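Local coordinates for protein dehalogenase-like hydrolase (Ralstonia solanacearum, PDB 3UMB) that probably catalyses the hydrolytic dehalogenation of small (S)-2-haloalkanoic acids to the corresponding (R)-2-hydroxyalkanoic acids, with release of halide, at residues Q27-K32 against L81-H86; V38-R43 against V69-Y74; P63-T68 against N123-M128; V148-L153 against Y161-R166; D184-T189 against L208-A213. One frame throughout, in Å; residues are numbered along the deposited sequence.

Interactions 1 and 2 lie in the helical part of the subunit, interactions 4 and 5 on the parallel-sheet core. Interaction 3 joins the two parts. Along the chain, interaction 2 is nested inside the loop closed by interaction 1. Interaction 3 crosses both, and interactions 4 and 5 follow in series. Leu-83 and Leu-72 join interactions 1 and 2. Interactions 2 and 3 share helix 64-78, with centres about 13 Å apart. Interactions 3 and 4 touch through Asn-123 and Val-148, interactions 4 and 5 through Tyr-161 and Asp-184. Interactions 1 and 5 are about 37 Å apart between centres. The contacts tie the cap together and to the core, and interactions 2 and 5 reach the second subunit.

Interaction 1 (Q27-K32 against L81-H86); sequences QLFPGK and LPLGNH
Leu-81 O accepts a hydrogen bond from Leu-83 N at 2.9 Å, closing an inverse gamma turn centred on Pro-82. The turn lies against one face and the edge of the Phe-29 ring. Leu-81 CB lies over that face, 4.1 Å from the Phe-29 ring centroid, in a CH-pi contact. Leu-28 CB, from the same segment as the ring, covers the opposite face. Pro-82 O meets the rim in the ring plane, 3.7 Å from Phe-29 CE1. Pro-82 CD lies beside the same rim carbon. Leu-83 CD1 packs at the far end of the ring, 4.2 Å from Phe-29 CZ. The type II turn from Phe-29 to Lys-32 brings Lys-32 CB to 3.8 Å from Leu-81 CD2, while the amine end leads away. Leu-36 of helix 33-54 also touches both Phe-29 and Leu-81. The contact is mainly hydrocarbon, with Pro-82 O a polar approach at the ring edge. This is consistent with burial of Phe-29 holding together the loops after helix 19-28 and before helix 85-96.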
# COMPACT_ATOMS: atom_id res chain seq x y z
N GLN A 27 -15.29 -11.61 19.20
CA GLN A 27 -15.74 -12.72 20.02
C GLN A 27 -14.63 -13.71 20.30
O GLN A 27 -14.67 -14.39 21.34
CB GLN A 27 -16.92 -13.46 19.35
CG GLN A 27 -17.60 -14.56 20.22
CD GLN A 27 -16.76 -15.86 20.39
OE1 GLN A 27 -15.97 -16.23 19.51
NE2 GLN A 27 -16.94 -16.54 21.54
N LEU A 28 -13.69 -13.86 19.38
CA LEU A 28 -12.60 -14.80 19.61
C LEU A 28 -11.47 -14.13 20.40
O LEU A 28 -10.68 -14.81 21.04
CB LEU A 28 -12.05 -15.34 18.28
CG LEU A 28 -12.98 -16.17 17.37
CD1 LEU A 28 -12.88 -15.67 15.92
CD2 LEU A 28 -12.73 -17.71 17.45
N PHE A 29 -11.44 -12.79 20.33
CA PHE A 29 -10.34 -11.95 20.82
C PHE A 29 -10.95 -10.74 21.48
O PHE A 29 -11.04 -9.67 20.86
CB PHE A 29 -9.45 -11.51 19.65
CG PHE A 29 -8.82 -12.66 18.93
CD1 PHE A 29 -8.15 -13.65 19.64
CD2 PHE A 29 -8.88 -12.74 17.55
CE1 PHE A 29 -7.56 -14.73 18.97
CE2 PHE A 29 -8.27 -13.80 16.87
CZ PHE A 29 -7.61 -14.80 17.57
N PRO A 30 -11.39 -10.90 22.73
CA PRO A 30 -12.15 -9.87 23.40
C PRO A 30 -11.29 -8.62 23.66
O PRO A 30 -10.13 -8.74 24.10
CB PRO A 30 -12.59 -10.53 24.70
CG PRO A 30 -12.30 -11.98 24.56
CD PRO A 30 -11.17 -12.07 23.60
N GLY A 31 -11.87 -7.47 23.36
CA GLY A 31 -11.17 -6.19 23.39
C GLY A 31 -10.26 -5.88 22.18
O GLY A 31 -9.74 -4.78 22.11
N LYS A 32 -10.08 -6.81 21.24
CA LYS A 32 -9.10 -6.65 20.14
C LYS A 32 -9.65 -6.82 18.71
O LYS A 32 -8.88 -7.01 17.75
CB LYS A 32 -7.92 -7.62 20.37
CG LYS A 32 -7.19 -7.42 21.70
CD LYS A 32 -6.45 -6.08 21.78
CE LYS A 32 -6.12 -5.69 23.22
NZ LYS A 32 -5.50 -6.84 23.97
N LEU A 81 -2.21 -11.98 19.56
CA LEU A 81 -3.45 -12.76 19.68
C LEU A 81 -3.29 -14.28 19.42
O LEU A 81 -2.63 -14.67 18.45
CB LEU A 81 -4.47 -12.20 18.70
CG LEU A 81 -4.71 -10.70 18.75
CD1 LEU A 81 -5.72 -10.31 17.63
CD2 LEU A 81 -5.22 -10.27 20.12
N PRO A 82 -3.92 -15.14 20.27
CA PRO A 82 -3.85 -16.61 20.13
C PRO A 82 -4.61 -17.26 18.92
O PRO A 82 -5.63 -17.94 19.10
CB PRO A 82 -4.41 -17.12 21.46
CG PRO A 82 -5.27 -16.06 21.94
CD PRO A 82 -4.63 -14.77 21.51
N LEU A 83 -4.05 -17.09 17.72
CA LEU A 83 -4.63 -17.58 16.48
C LEU A 83 -3.98 -18.90 16.06
O LEU A 83 -2.95 -18.92 15.42
CB LEU A 83 -4.47 -16.55 15.35
CG LEU A 83 -5.07 -16.91 13.97
CD1 LEU A 83 -6.41 -16.19 13.76
CD2 LEU A 83 -4.09 -16.59 12.86
N GLY A 84 -4.61 -20.00 16.45
CA GLY A 84 -4.23 -21.31 15.93
C GLY A 84 -5.24 -21.75 14.86
O GLY A 84 -6.04 -20.94 14.38
N ASN A 85 -5.23 -23.03 14.52
CA ASN A 85 -6.04 -23.53 13.42
C ASN A 85 -7.55 -23.22 13.56
O ASN A 85 -8.16 -22.69 12.62
CB ASN A 85 -5.78 -25.01 13.19
CG ASN A 85 -4.34 -25.29 12.79
OD1 ASN A 85 -3.79 -24.63 11.89
ND2 ASN A 85 -3.71 -26.26 13.46
N HIS A 86 -8.16 -23.48 14.72
CA HIS A 86 -9.60 -23.25 14.84
C HIS A 86 -9.92 -21.78 14.60
O HIS A 86 -10.76 -21.49 13.76
CB HIS A 86 -10.21 -23.74 16.19
CG HIS A 86 -11.65 -23.32 16.39
ND1 HIS A 86 -12.72 -24.06 15.92
CD2 HIS A 86 -12.19 -22.22 16.97
CE1 HIS A 86 -13.86 -23.44 16.22
NE2 HIS A 86 -13.56 -22.32 16.85

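Interaction 2 (V38-R43 against V69-Y74); sequences VLWRDR and VDALRY. With MG (magnesium ion), chain H.
Trp-40 lays one face of its indole over Leu-72, and the rim carbon Tyr-74 CE2 lies over one face of the Arg-43 guanidinium. These pairs join helix 33-54 to helix 64-78 in the helical cap of this haloacid dehalogenase. The two short segments are antiparallel in sense but well inclined (137°), and their axes come within 8.2 Å. Trp-40 CG is anti to the backbone N (chi1 -175°), and the indole beyond it comes nearer to helix 64-78. Leu-72 CD1 sits over the centre of the six-membered ring, 3.6 Å from its centroid. Ala-71 CB meets the edge of the indole in its plane, 3.7 Å from Trp-40 CD1. Trp-40 NE1 gives its hydrogen bond to Thr-68 O. The Arg-43 guanidinium and Tyr-74 ring planes are 21° apart, with Arg-43 NE 3.7 Å from Tyr-74 CE2. Arg-43 NH1 forms a salt bridge with Glu-206 of the second subunit, and Tyr-74 OH bonds to Arg-78. Ala-71 CB also packs on the backbone carbonyl carbon of Arg-43. Asp-42 OD2 forms a salt bridge with Arg-43 NH2 at 3.3 Å, within the guanidinium plane. Asp-42 OD1 binds a magnesium ion at 2.3 Å, shared with Asp-42 OD1 of the second subunit.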
# COMPACT_ATOMS: atom_id res chain seq x y z
N VAL A 38 -9.00 -3.75 11.51
CA VAL A 38 -8.20 -2.70 10.90
C VAL A 38 -6.80 -3.15 10.41
O VAL A 38 -6.48 -2.92 9.24
CB VAL A 38 -8.01 -1.50 11.83
CG1 VAL A 38 -7.20 -0.43 11.10
CG2 VAL A 38 -9.38 -0.91 12.26
N LEU A 39 -5.98 -3.75 11.30
CA LEU A 39 -4.61 -4.15 10.92
C LEU A 39 -4.64 -5.16 9.79
O LEU A 39 -3.82 -5.11 8.89
CB LEU A 39 -3.80 -4.68 12.11
CG LEU A 39 -2.36 -5.08 11.86
CD1 LEU A 39 -1.60 -3.94 11.19
CD2 LEU A 39 -1.70 -5.58 13.18
N TRP A 40 -5.63 -6.04 9.83
CA TRP A 40 -5.78 -7.12 8.86
C TRP A 40 -6.12 -6.63 7.45
O TRP A 40 -5.51 -7.08 6.46
CB TRP A 40 -6.87 -8.02 9.36
CG TRP A 40 -7.10 -9.24 8.59
CD1 TRP A 40 -6.31 -9.80 7.64
CD2 TRP A 40 -8.20 -10.09 8.76
NE1 TRP A 40 -6.88 -10.98 7.17
CE2 TRP A 40 -8.06 -11.16 7.85
CE3 TRP A 40 -9.36 -10.03 9.58
CZ2 TRP A 40 -9.01 -12.18 7.75
CZ3 TRP A 40 -10.30 -11.05 9.48
CH2 TRP A 40 -10.12 -12.11 8.56
N ARG A 41 -7.06 -5.69 7.36
CA ARG A 41 -7.42 -5.06 6.09
C ARG A 41 -6.23 -4.26 5.53
O ARG A 41 -5.90 -4.39 4.35
CB ARG A 41 -8.66 -4.18 6.26
CG ARG A 41 -9.15 -3.43 5.00
CD ARG A 41 -9.49 -4.37 3.79
NE ARG A 41 -9.89 -3.58 2.61
CZ ARG A 41 -9.95 -4.06 1.35
NH1 ARG A 41 -9.64 -5.34 1.08
NH2 ARG A 41 -10.30 -3.26 0.35
N ASP A 42 -5.58 -3.47 6.38
CA ASP A 42 -4.36 -2.77 6.00
C ASP A 42 -3.35 -3.71 5.37
O ASP A 42 -2.89 -3.48 4.25
CB ASP A 42 -3.69 -2.12 7.21
CG ASP A 42 -2.45 -1.24 6.83
OD1 ASP A 42 -2.65 -0.17 6.18
OD2 ASP A 42 -1.30 -1.61 7.21
N ARG A 43 -2.97 -4.76 6.08
CA ARG A 43 -1.91 -5.65 5.55
C ARG A 43 -2.38 -6.46 4.36
O ARG A 43 -1.60 -6.74 3.46
CB ARG A 43 -1.26 -6.52 6.64
CG ARG A 43 -0.38 -5.68 7.59
CD ARG A 43 0.77 -5.04 6.81
NE ARG A 43 1.99 -4.91 7.60
CZ ARG A 43 2.30 -3.85 8.36
NH1 ARG A 43 3.47 -3.80 9.01
NH2 ARG A 43 1.47 -2.82 8.51
N VAL A 69 -4.98 -14.86 4.33
CA VAL A 69 -4.48 -15.69 5.43
C VAL A 69 -3.17 -15.08 5.95
O VAL A 69 -3.06 -14.78 7.13
CB VAL A 69 -4.34 -17.16 4.93
CG1 VAL A 69 -3.56 -18.03 5.91
CG2 VAL A 69 -5.75 -17.75 4.62
N ASP A 70 -2.22 -14.84 5.04
CA ASP A 70 -0.96 -14.16 5.38
C ASP A 70 -1.20 -12.89 6.20
O ASP A 70 -0.57 -12.69 7.23
CB ASP A 70 -0.19 -13.78 4.12
CG ASP A 70 0.24 -14.96 3.32
OD1 ASP A 70 0.23 -16.04 3.92
OD2 ASP A 70 0.53 -14.81 2.10
N ALA A 71 -2.06 -12.02 5.72
CA ALA A 71 -2.30 -10.75 6.42
C ALA A 71 -2.90 -11.02 7.80
O ALA A 71 -2.56 -10.32 8.77
CB ALA A 71 -3.22 -9.80 5.62
N LEU A 72 -3.81 -11.97 7.89
CA LEU A 72 -4.48 -12.27 9.16
C LEU A 72 -3.47 -12.80 10.19
O LEU A 72 -3.52 -12.43 11.36
CB LEU A 72 -5.57 -13.33 8.96
CG LEU A 72 -6.18 -13.92 10.24
CD1 LEU A 72 -6.98 -12.81 10.93
CD2 LEU A 72 -7.03 -15.13 9.94
N ARG A 73 -2.63 -13.71 9.72
CA ARG A 73 -1.50 -14.23 10.49
C ARG A 73 -0.51 -13.17 10.95
O ARG A 73 -0.11 -13.16 12.14
CB ARG A 73 -0.75 -15.26 9.69
CG ARG A 73 -1.51 -16.56 9.54
CD ARG A 73 -0.79 -17.61 8.70
NE ARG A 73 -1.61 -18.84 8.62
CZ ARG A 73 -1.48 -19.81 7.71
NH1 ARG A 73 -0.57 -19.73 6.74
NH2 ARG A 73 -2.29 -20.85 7.74
N TYR A 74 -0.07 -12.31 10.03
CA TYR A 74 0.81 -11.22 10.47
C TYR A 74 0.06 -10.39 11.55
O TYR A 74 0.64 -10.07 12.60
CB TYR A 74 1.24 -10.29 9.34
CG TYR A 74 1.96 -9.09 9.87
CD1 TYR A 74 3.33 -9.09 9.97
CD2 TYR A 74 1.27 -7.96 10.24
CE1 TYR A 74 4.03 -8.02 10.48
CE2 TYR A 74 1.94 -6.84 10.75
CZ TYR A 74 3.35 -6.90 10.87
OH TYR A 74 4.07 -5.84 11.38
MG MG H . -1.53 0.95 4.51
O HOH W 1 -0.12 0.52 6.37
O HOH W 2 -3.68 1.86 4.88

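Interaction 3 (P63-T68 against N123-M128); sequences PFWDVT and NGNPQM
Phe-64 and Asn-123 meet by both a water bridge and a CH-pi contact. In the bridge, water 3 accepts from Phe-64 N at 3.1 Å and donates to Asn-123 O at 2.9 Å. Within its own helix, Thr-68 OG1 bonds to Phe-64 O at 2.7 Å, and it is also bonded to Gln-44. In the CH-pi contact, Asn-123 CB lies over the centre of one face of the Phe-64 ring, 4.0 Å from its centroid. Thr-68 OG1 lies over the opposite face. Met-128, modelled as selenomethionine, makes Met-aromatic contacts with Phe-64 and Trp-65. Its CE packs 3.9 Å from Phe-64 CD2; its SE, as modelled, lies at the edge of the Trp-65 ring. Van der Waals contacts complete the fit. Gly-124 CA comes to 3.7 Å from Phe-64 CD2, and Asn-125 CB lies 3.8 Å from Pro-63 CB. The contact joins the start of helix 64-78 in the cap to the loop between core strand 118-122 and helix 126-134. Helix 33-54 packs on Phe-64, and helix 85-96 touches both sides through Tyr-95.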
# COMPACT_ATOMS: atom_id res chain seq x y z
N PRO A 63 -2.87 -15.93 -4.79
CA PRO A 63 -4.30 -15.59 -4.82
C PRO A 63 -4.75 -14.90 -3.55
O PRO A 63 -4.15 -15.12 -2.51
CB PRO A 63 -5.04 -16.95 -5.01
CG PRO A 63 -3.98 -17.99 -5.27
CD PRO A 63 -2.60 -17.38 -4.90
N PHE A 64 -5.79 -14.09 -3.68
CA PHE A 64 -6.24 -13.17 -2.67
C PHE A 64 -6.56 -13.86 -1.35
O PHE A 64 -6.45 -13.24 -0.28
CB PHE A 64 -7.47 -12.45 -3.17
CG PHE A 64 -7.87 -11.21 -2.39
CD1 PHE A 64 -6.95 -10.18 -2.12
CD2 PHE A 64 -9.16 -11.03 -1.95
CE1 PHE A 64 -7.32 -9.04 -1.47
CE2 PHE A 64 -9.54 -9.86 -1.23
CZ PHE A 64 -8.62 -8.87 -1.03
N TRP A 65 -6.97 -15.12 -1.46
CA TRP A 65 -7.35 -15.93 -0.33
C TRP A 65 -6.15 -16.16 0.52
O TRP A 65 -6.18 -15.90 1.72
CB TRP A 65 -7.86 -17.31 -0.79
CG TRP A 65 -8.15 -18.25 0.38
CD1 TRP A 65 -7.30 -19.20 0.91
CD2 TRP A 65 -9.35 -18.32 1.15
NE1 TRP A 65 -7.91 -19.84 1.96
CE2 TRP A 65 -9.17 -19.32 2.12
CE3 TRP A 65 -10.57 -17.64 1.09
CZ2 TRP A 65 -10.17 -19.65 3.03
CZ3 TRP A 65 -11.55 -17.96 2.00
CH2 TRP A 65 -11.35 -18.97 2.95
N ASP A 66 -5.11 -16.64 -0.12
CA ASP A 66 -3.88 -16.95 0.58
C ASP A 66 -3.19 -15.68 1.09
O ASP A 66 -2.54 -15.70 2.16
CB ASP A 66 -2.96 -17.77 -0.34
CG ASP A 66 -3.70 -18.96 -1.03
OD1 ASP A 66 -3.92 -20.01 -0.40
OD2 ASP A 66 -4.09 -18.83 -2.19
N VAL A 67 -3.31 -14.57 0.34
CA VAL A 67 -2.83 -13.28 0.82
C VAL A 67 -3.62 -12.86 2.06
O VAL A 67 -3.07 -12.21 2.94
CB VAL A 67 -2.89 -12.13 -0.27
CG1 VAL A 67 -2.61 -10.74 0.37
CG2 VAL A 67 -1.89 -12.45 -1.48
N THR A 68 -4.92 -13.23 2.12
CA THR A 68 -5.78 -12.81 3.24
C THR A 68 -5.37 -13.61 4.51
O THR A 68 -5.37 -13.11 5.60
CB THR A 68 -7.27 -12.91 2.87
OG1 THR A 68 -7.58 -11.94 1.86
CG2 THR A 68 -8.18 -12.68 4.07
N ASN A 123 -10.44 -8.20 -6.59
CA ASN A 123 -9.11 -8.69 -6.25
C ASN A 123 -9.31 -10.17 -5.87
O ASN A 123 -8.39 -11.01 -5.95
CB ASN A 123 -8.49 -7.86 -5.10
CG ASN A 123 -7.67 -6.63 -5.57
OD1 ASN A 123 -7.31 -6.49 -6.75
ND2 ASN A 123 -7.37 -5.74 -4.63
N GLY A 124 -10.54 -10.48 -5.47
CA GLY A 124 -10.90 -11.84 -5.08
C GLY A 124 -10.56 -12.87 -6.11
O GLY A 124 -10.94 -12.76 -7.27
N ASN A 125 -9.79 -13.89 -5.72
CA ASN A 125 -9.66 -15.09 -6.56
C ASN A 125 -11.07 -15.67 -6.84
O ASN A 125 -12.00 -15.43 -6.05
CB ASN A 125 -8.66 -16.14 -5.98
CG ASN A 125 -8.79 -16.35 -4.46
OD1 ASN A 125 -8.29 -17.31 -3.91
ND2 ASN A 125 -9.45 -15.45 -3.80
N PRO A 126 -11.26 -16.36 -7.99
CA PRO A 126 -12.65 -16.68 -8.33
C PRO A 126 -13.25 -17.70 -7.36
O PRO A 126 -14.35 -17.48 -6.89
CB PRO A 126 -12.58 -17.22 -9.78
CG PRO A 126 -11.17 -17.69 -9.97
CD PRO A 126 -10.29 -16.89 -8.97
N GLN A 127 -12.53 -18.77 -7.03
CA GLN A 127 -13.01 -19.72 -6.01
C GLN A 127 -13.69 -19.04 -4.80
O GLN A 127 -14.76 -19.50 -4.36
CB GLN A 127 -11.91 -20.70 -5.54
CG GLN A 127 -11.92 -22.02 -6.30
CD GLN A 127 -10.73 -22.90 -5.94
OE1 GLN A 127 -10.09 -22.71 -4.90
NE2 GLN A 127 -10.41 -23.86 -6.82
N MSE A 128 -13.13 -17.94 -4.30
CA MSE A 128 -13.74 -17.25 -3.13
C MSE A 128 -14.83 -16.26 -3.56
O MSE A 128 -15.74 -15.92 -2.79
CB MSE A 128 -12.66 -16.61 -2.21
CG MSE A 128 -12.25 -15.16 -2.52
SE MSE A 128 -10.62 -14.62 -1.51
CE MSE A 128 -11.41 -13.57 -0.05
O HOH W 3 -6.95 -13.49 -6.48

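Interaction 4 (V148-L153 against Y161-R166); sequences VDAVRL and YALAPR
Leu-163 has CG anti to the carbonyl carbon (chi1 -70°) and CD1 nearly anti to CA (chi2 163°), which carries its two methyls to the loop 148-153. Val-151 answers with CG1, also anti to its carbonyl carbon (chi1 -61°). The site belongs to the alpha/beta core of the HAD fold. Here a loop leaves the C-terminal end of strand 144-147, one of the two outermost strands of the sheet within the chain, and packs against helix 163-168. Leu-163 and Val-151 reach toward each other tip to tip, with Leu-163 CD2 3.7 Å from Val-151 CG1. The same CD2 also touches Ala-150 CB, at 3.9 Å. The other methyl turns to the start of the loop, and Leu-163 CD1 lies 3.8 Å from Val-148 CA. Residues 148-150 form a short 3-10 turn. Val-151 N donates to Val-148 O at 3.1 Å, and the turn presents Val-148 CA, Ala-150 CB and Val-151 CG1 to Leu-163. Val-148 is also bonded through its backbone to Ser-122, at the end of neighbouring strand 118-122. Ala-159 of helix 158-161 packs on Val-151 as well. The contact is small and apolar, with its outer side at the surface. There the guanidinium of Arg-166 turns its edge to the valine, and its NH2 lies 4.2 Å from Val-151 CG1.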
# COMPACT_ATOMS: atom_id res chain seq x y z
N VAL A 148 -8.99 -10.68 -10.78
CA VAL A 148 -7.64 -10.34 -11.18
C VAL A 148 -6.74 -11.55 -11.24
O VAL A 148 -5.61 -11.47 -11.64
CB VAL A 148 -7.02 -9.34 -10.20
CG1 VAL A 148 -7.92 -8.13 -10.02
CG2 VAL A 148 -6.72 -10.06 -8.82
N ASP A 149 -7.24 -12.70 -10.82
CA ASP A 149 -6.47 -13.91 -10.93
C ASP A 149 -6.11 -14.31 -12.39
O ASP A 149 -5.15 -15.03 -12.63
CB ASP A 149 -7.25 -15.04 -10.28
CG ASP A 149 -6.44 -16.30 -10.18
OD1 ASP A 149 -5.58 -16.44 -9.27
OD2 ASP A 149 -6.70 -17.16 -11.02
N ALA A 150 -6.92 -13.87 -13.34
CA ALA A 150 -6.71 -14.11 -14.78
C ALA A 150 -5.42 -13.47 -15.24
O ALA A 150 -4.76 -13.98 -16.15
CB ALA A 150 -7.92 -13.52 -15.56
N VAL A 151 -5.04 -12.34 -14.60
CA VAL A 151 -3.86 -11.65 -15.01
C VAL A 151 -2.74 -11.71 -13.97
O VAL A 151 -1.66 -11.22 -14.23
CB VAL A 151 -4.21 -10.22 -15.40
CG1 VAL A 151 -5.22 -10.24 -16.62
CG2 VAL A 151 -4.85 -9.47 -14.18
N ARG A 152 -2.98 -12.28 -12.78
CA ARG A 152 -1.94 -12.43 -11.79
C ARG A 152 -1.39 -11.09 -11.31
O ARG A 152 -0.26 -11.00 -10.90
CB ARG A 152 -0.81 -13.34 -12.33
CG ARG A 152 -1.32 -14.81 -12.71
CD ARG A 152 -0.24 -15.73 -13.29
NE ARG A 152 1.03 -15.66 -12.55
CZ ARG A 152 1.28 -16.33 -11.43
NH1 ARG A 152 0.35 -17.15 -10.92
NH2 ARG A 152 2.46 -16.18 -10.84
N LEU A 153 -2.24 -10.08 -11.32
CA LEU A 153 -1.84 -8.73 -10.90
C LEU A 153 -3.02 -8.02 -10.24
O LEU A 153 -4.18 -8.06 -10.77
CB LEU A 153 -1.38 -7.89 -12.10
CG LEU A 153 -0.02 -8.28 -12.74
CD1 LEU A 153 0.01 -7.77 -14.14
CD2 LEU A 153 1.24 -7.78 -11.95
N TYR A 161 -7.61 -3.67 -14.35
CA TYR A 161 -8.70 -2.82 -14.85
C TYR A 161 -9.12 -3.28 -16.27
O TYR A 161 -10.32 -3.41 -16.58
CB TYR A 161 -8.33 -1.33 -14.81
CG TYR A 161 -8.26 -0.76 -13.39
CD1 TYR A 161 -9.37 -0.83 -12.51
CD2 TYR A 161 -7.11 -0.14 -12.93
CE1 TYR A 161 -9.31 -0.33 -11.19
CE2 TYR A 161 -7.03 0.38 -11.61
CZ TYR A 161 -8.14 0.28 -10.74
OH TYR A 161 -8.05 0.81 -9.46
N ALA A 162 -8.13 -3.63 -17.09
CA ALA A 162 -8.41 -4.00 -18.46
C ALA A 162 -9.33 -5.18 -18.59
O ALA A 162 -9.90 -5.35 -19.65
CB ALA A 162 -7.15 -4.24 -19.26
N LEU A 163 -9.48 -6.00 -17.56
CA LEU A 163 -10.35 -7.16 -17.68
C LEU A 163 -11.80 -6.77 -18.05
O LEU A 163 -12.48 -7.52 -18.74
CB LEU A 163 -10.32 -8.07 -16.41
CG LEU A 163 -9.05 -8.89 -16.09
CD1 LEU A 163 -9.03 -9.40 -14.64
CD2 LEU A 163 -8.87 -10.03 -17.05
N ALA A 164 -12.28 -5.61 -17.61
CA ALA A 164 -13.72 -5.33 -17.74
C ALA A 164 -14.08 -4.86 -19.14
O ALA A 164 -14.99 -5.40 -19.73
CB ALA A 164 -14.22 -4.40 -16.68
N PRO A 165 -13.32 -3.91 -19.71
CA PRO A 165 -13.58 -3.67 -21.13
C PRO A 165 -13.56 -4.96 -21.96
O PRO A 165 -14.47 -5.14 -22.79
CB PRO A 165 -12.47 -2.72 -21.52
CG PRO A 165 -12.31 -1.89 -20.24
CD PRO A 165 -12.36 -2.93 -19.17
N ARG A 166 -12.62 -5.88 -21.70
CA ARG A 166 -12.51 -7.11 -22.50
C ARG A 166 -13.71 -7.94 -22.43
O ARG A 166 -14.20 -8.35 -23.45
CB ARG A 166 -11.37 -8.02 -22.09
CG ARG A 166 -10.15 -7.81 -22.95
CD ARG A 166 -9.34 -9.12 -23.16
NE ARG A 166 -8.83 -9.66 -21.92
CZ ARG A 166 -8.00 -9.03 -21.13
NH1 ARG A 166 -7.59 -7.80 -21.43
NH2 ARG A 166 -7.55 -9.63 -20.05

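Interaction 5 (D184-T189 against L208-A213); sequences DACGAT and LDVAPA
An irregular segment, 208-213, passes along residues 184-189 of helix 182-191, with the CA atoms of Ala-185 and Pro-212 5.8 Å apart. The contact lies in the alpha/beta core of the HAD fold, between this helix and the loop leading to strand 214-216. Cys-186 CB touches two apolar groups. Leu-208 CD1 lies 3.6 Å from it, and Val-210 CG1 3.8 Å from it. Val-210 CG1 stands between its own backbone N and carbonyl carbon (chi1 63°), while CG2 is anti to the N and meets Thr-189. The two side chains slide past each other in opposite directions, with Val-210 CG2 3.6 Å from Thr-189 CG2. Pro-212 CB rests on Ala-185 CB. Thr-189 OG1 donates to Ala-185 O at 2.6 Å. Thr-189 N bonds to the same oxygen from the opposite face of its plane, so two donors grip Ala-185 O. The segment starts near the subunit interface, where Asp-209 meets Lys-62 and Arg-51 of the second subunit. Its contact with the helix is mainly apolar. The Thr-189 hydroxyl has hydrogen bonds within its helix and to Thr-195 of strand 194-198, consistent with its lying against Pro-212 CA in such a contact.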
# COMPACT_ATOMS: atom_id res chain seq x y z
N ASP A 184 -9.43 3.00 -5.46
CA ASP A 184 -9.86 2.23 -6.61
C ASP A 184 -10.72 3.09 -7.54
O ASP A 184 -10.54 3.04 -8.76
CB ASP A 184 -10.63 1.01 -6.11
CG ASP A 184 -10.78 -0.08 -7.16
OD1 ASP A 184 -10.15 -0.03 -8.26
OD2 ASP A 184 -11.53 -1.01 -6.84
N ALA A 185 -11.60 3.94 -7.00
CA ALA A 185 -12.38 4.88 -7.89
C ALA A 185 -11.40 5.70 -8.68
O ALA A 185 -11.57 5.93 -9.89
CB ALA A 185 -13.34 5.79 -7.12
N CYS A 186 -10.35 6.14 -8.00
CA CYS A 186 -9.33 7.00 -8.59
C CYS A 186 -8.48 6.27 -9.63
O CYS A 186 -8.15 6.81 -10.69
CB CYS A 186 -8.42 7.52 -7.48
SG CYS A 186 -9.17 8.85 -6.47
N GLY A 187 -8.10 5.03 -9.31
CA GLY A 187 -7.33 4.22 -10.25
C GLY A 187 -8.16 3.93 -11.50
O GLY A 187 -7.62 3.94 -12.63
N ALA A 188 -9.46 3.68 -11.31
CA ALA A 188 -10.35 3.40 -12.44
C ALA A 188 -10.54 4.61 -13.31
O ALA A 188 -10.62 4.47 -14.53
CB ALA A 188 -11.65 2.88 -11.97
N THR A 189 -10.57 5.79 -12.72
CA THR A 189 -10.71 7.00 -13.48
C THR A 189 -9.49 7.23 -14.36
O THR A 189 -9.61 7.74 -15.49
CB THR A 189 -10.90 8.21 -12.54
OG1 THR A 189 -11.93 7.91 -11.58
CG2 THR A 189 -11.25 9.48 -13.30
N LEU A 208 -4.92 12.34 -4.99
CA LEU A 208 -4.28 11.67 -6.13
C LEU A 208 -4.33 12.50 -7.41
O LEU A 208 -3.97 12.00 -8.47
CB LEU A 208 -4.87 10.26 -6.36
CG LEU A 208 -4.51 9.17 -5.30
CD1 LEU A 208 -5.43 7.95 -5.44
CD2 LEU A 208 -3.09 8.72 -5.32
N ASP A 209 -4.75 13.76 -7.33
CA ASP A 209 -4.88 14.66 -8.51
C ASP A 209 -5.87 14.15 -9.57
O ASP A 209 -5.75 14.44 -10.77
CB ASP A 209 -3.52 14.92 -9.17
CG ASP A 209 -2.55 15.58 -8.23
OD1 ASP A 209 -2.78 16.76 -7.90
OD2 ASP A 209 -1.56 14.92 -7.82
N VAL A 210 -6.85 13.38 -9.12
CA VAL A 210 -7.87 12.82 -10.00
C VAL A 210 -9.08 12.61 -9.10
O VAL A 210 -8.94 12.45 -7.89
CB VAL A 210 -7.40 11.49 -10.64
CG1 VAL A 210 -7.15 10.41 -9.56
CG2 VAL A 210 -8.40 10.99 -11.69
N ALA A 211 -10.27 12.67 -9.68
CA ALA A 211 -11.53 12.45 -8.93
C ALA A 211 -12.52 11.62 -9.77
O ALA A 211 -12.64 11.78 -10.96
CB ALA A 211 -12.16 13.82 -8.47
N PRO A 212 -13.23 10.72 -9.14
CA PRO A 212 -14.28 10.03 -9.87
C PRO A 212 -15.35 10.98 -10.44
O PRO A 212 -15.42 12.14 -10.06
CB PRO A 212 -14.89 9.14 -8.80
CG PRO A 212 -14.63 9.86 -7.52
CD PRO A 212 -13.29 10.44 -7.70
N ALA A 213 -16.18 10.47 -11.35
CA ALA A 213 -17.18 11.28 -12.00
C ALA A 213 -18.14 11.83 -10.94
O ALA A 213 -18.39 13.05 -10.92
CB ALA A 213 -17.94 10.44 -13.07